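Local coordinates for DNA translocase coupling protein (Clostridium perfringens, PDB 6O1X) that probably uses ATP hydrolysis to move plasmid DNA during conjugation, here as a fragment that includes its FtsK/SpoIIIE-family ATPase domain, at residues A[193-198]-A[229-234]. Sequence-based numbering, arbitrary orientation.
With BGC (beta-D-glucopyranose), chain D.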
loop_
_atom_site.group_PDB
_atom_site.type_symbol
_atom_site.label_atom_id
_atom_site.label_comp_id
_atom_site.label_asym_id
_atom_site.label_seq_id
_atom_site.Cartn_x
_atom_site.Cartn_y
_atom_site.Cartn_z
ATOM N N LYS A 193 -24.499 -2.713 7.583
ATOM C CA LYS A 193 -25.516 -3.689 7.936
ATOM C C LYS A 193 -25.969 -4.359 6.621
ATOM O O LYS A 193 -25.959 -5.582 6.519
ATOM C CB LYS A 193 -26.683 -3.025 8.696
ATOM C CG LYS A 193 -27.857 -3.960 9.034
ATOM C CD LYS A 193 -27.406 -5.226 9.804
ATOM C CE LYS A 193 -28.547 -6.165 10.142
ATOM N NZ LYS A 193 -28.035 -7.490 10.565
ATOM N N TYR A 194 -26.274 -3.547 5.594
ATOM C CA TYR A 194 -26.650 -4.058 4.286
ATOM C C TYR A 194 -25.548 -4.965 3.675
ATOM O O TYR A 194 -25.875 -5.968 3.036
ATOM C CB TYR A 194 -26.982 -2.893 3.345
ATOM C CG TYR A 194 -26.957 -3.273 1.885
ATOM C CD1 TYR A 194 -27.992 -4.014 1.321
ATOM C CD2 TYR A 194 -25.871 -2.944 1.079
ATOM C CE1 TYR A 194 -27.943 -4.433 -0.012
ATOM C CE2 TYR A 194 -25.801 -3.373 -0.254
ATOM C CZ TYR A 194 -26.847 -4.108 -0.795
ATOM O OH TYR A 194 -26.833 -4.485 -2.109
ATOM N N LEU A 195 -24.253 -4.596 3.863
ATOM C CA LEU A 195 -23.129 -5.342 3.299
ATOM C C LEU A 195 -22.946 -6.693 3.925
ATOM O O LEU A 195 -22.691 -7.660 3.203
ATOM C CB LEU A 195 -21.818 -4.542 3.353
ATOM C CG LEU A 195 -21.719 -3.360 2.398
ATOM C CD1 LEU A 195 -20.531 -2.471 2.771
ATOM C CD2 LEU A 195 -21.746 -3.825 0.920
ATOM N N VAL A 196 -23.099 -6.767 5.257
ATOM C CA VAL A 196 -23.020 -8.021 6.015
ATOM C C VAL A 196 -24.196 -8.914 5.558
ATOM O O VAL A 196 -23.997 -10.106 5.279
ATOM C CB VAL A 196 -22.988 -7.740 7.557
ATOM C CG1 VAL A 196 -23.366 -8.958 8.390
ATOM C CG2 VAL A 196 -21.630 -7.246 7.978
ATOM N N ASP A 197 -25.402 -8.318 5.412
ATOM C CA ASP A 197 -26.580 -9.047 4.946
ATOM C C ASP A 197 -26.443 -9.542 3.503
ATOM O O ASP A 197 -26.799 -10.696 3.229
ATOM C CB ASP A 197 -27.858 -8.227 5.165
ATOM C CG ASP A 197 -28.206 -8.076 6.655
ATOM O OD1 ASP A 197 -27.573 -8.772 7.497
ATOM O OD2 ASP A 197 -29.103 -7.260 6.980
ATOM N N GLU A 198 -25.883 -8.715 2.606
ATOM C CA GLU A 198 -25.656 -9.094 1.202
ATOM C C GLU A 198 -24.678 -10.266 1.143
ATOM O O GLU A 198 -24.968 -11.281 0.506
ATOM C CB GLU A 198 -25.130 -7.900 0.379
ATOM C CG GLU A 198 -24.901 -8.179 -1.094
ATOM C CD GLU A 198 -26.112 -8.546 -1.930
ATOM O OE1 GLU A 198 -25.924 -9.155 -3.012
ATOM O OE2 GLU A 198 -27.245 -8.210 -1.517
ATOM N N ILE A 229 -18.818 -5.989 -5.451
ATOM C CA ILE A 229 -19.067 -4.777 -4.671
ATOM C C ILE A 229 -17.732 -4.301 -4.116
ATOM O O ILE A 229 -17.049 -5.045 -3.418
ATOM C CB ILE A 229 -20.173 -4.977 -3.579
ATOM C CG1 ILE A 229 -21.557 -5.291 -4.244
ATOM C CG2 ILE A 229 -20.254 -3.745 -2.634
ATOM C CD1 ILE A 229 -22.683 -5.588 -3.333
ATOM N N ILE A 230 -17.343 -3.082 -4.473
ATOM C CA ILE A 230 -16.117 -2.473 -3.969
ATOM C C ILE A 230 -16.473 -1.394 -2.936
ATOM O O ILE A 230 -17.228 -0.472 -3.231
ATOM C CB ILE A 230 -15.093 -1.998 -5.074
ATOM C CG1 ILE A 230 -13.867 -1.282 -4.447
ATOM C CG2 ILE A 230 -15.727 -1.055 -6.101
ATOM C CD1 ILE A 230 -13.084 -2.007 -3.402
ATOM N N VAL A 231 -15.907 -1.521 -1.727
ATOM C CA VAL A 231 -16.118 -0.595 -0.597
ATOM C C VAL A 231 -14.811 0.137 -0.242
ATOM O O VAL A 231 -13.849 -0.479 0.235
ATOM C CB VAL A 231 -16.722 -1.307 0.649
ATOM C CG1 VAL A 231 -17.255 -0.277 1.653
ATOM C CG2 VAL A 231 -17.804 -2.301 0.244
ATOM N N VAL A 232 -14.788 1.445 -0.458
ATOM C CA VAL A 232 -13.593 2.225 -0.188
ATOM C C VAL A 232 -13.808 3.000 1.087
ATOM O O VAL A 232 -14.674 3.862 1.144
ATOM C CB VAL A 232 -13.155 3.140 -1.383
ATOM C CG1 VAL A 232 -11.826 3.821 -1.079
ATOM C CG2 VAL A 232 -13.050 2.362 -2.681
ATOM N N ILE A 233 -13.047 2.676 2.112
ATOM C CA ILE A 233 -13.089 3.358 3.399
ATOM C C ILE A 233 -11.903 4.282 3.369
ATOM O O ILE A 233 -10.766 3.813 3.379
ATOM C CB ILE A 233 -13.028 2.359 4.581
ATOM C CG1 ILE A 233 -14.221 1.368 4.487
ATOM C CG2 ILE A 233 -12.991 3.116 5.955
ATOM C CD1 ILE A 233 -14.086 0.102 5.266
ATOM N N ASP A 234 -12.155 5.585 3.261
ATOM C CA ASP A 234 -11.102 6.573 3.171
ATOM C C ASP A 234 -10.234 6.628 4.428
ATOM O O ASP A 234 -9.010 6.740 4.313
ATOM C CB ASP A 234 -11.680 7.964 2.823
ATOM C CG ASP A 234 -10.585 8.976 2.532
ATOM O OD1 ASP A 234 -9.867 8.798 1.510
ATOM O OD2 ASP A 234 -10.415 9.927 3.347
HETATM C C2 BGC D . -28.869 -0.499 -2.157
HETATM C C3 BGC D . -30.050 -0.613 -1.199
HETATM C C4 BGC D . -29.561 -0.628 0.246
HETATM C C5 BGC D . -28.665 0.581 0.509
HETATM C C6 BGC D . -28.031 0.574 1.878
HETATM C C1 BGC D . -28.034 0.724 -1.792
HETATM O O1 BGC D . -26.971 0.844 -2.670
HETATM O O2 BGC D . -29.311 -0.391 -3.507
HETATM O O3 BGC D . -30.801 -1.791 -1.477
HETATM O O4 BGC D . -30.668 -0.606 1.141
HETATM O O5 BGC D . -27.587 0.604 -0.442
HETATM O O6 BGC D . -27.278 1.762 2.091
#
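Glu198, whose CG rests 4.1 Å from CD1 of Ile229, forms a salt bridge through its OE1 with Arg202 on the same helix. With CG anti to the backbone N (chi1 -178°) and a bend at chi2, the chain brings the CG methylene against the isoleucine and leaves the carboxylate to Arg202, with Lys201 only as a long, weak ion pair, an arrangement suited to a glutamate at the border of a core. Beside it, buried Leu195 points toward the strand and divides its branches between two residues. Its CD2 lies 3.9 Å from CG2 of Ile229, while CD1 meets CG2 of Val231 tip to tip at 3.7 Å. Ile229 and Val231, two apart on a strand, face the same side, and their beta-branched side chains suit an extended backbone. Tyr194 belongs to this helix face but serves another partner: C4 of the bound glucose lies over one ring face, offset toward the rim and 3.9 Å from CD1, a CH-rich surface against an aromatic one, while Tyr161 hydrogen-bonds the sugar. Helix 185-209 thus covers an inner strand of the mixed sheet in the P-loop NTPase fold; segment 193-198 runs roughly antiparallel to strand 229-233, at 148°, with Leu263 of helix 247-266 also touching Leu195. Joined by methyl groups alone at its centre, the interface should owe its cohesion mainly to dispersion and the exclusion of water.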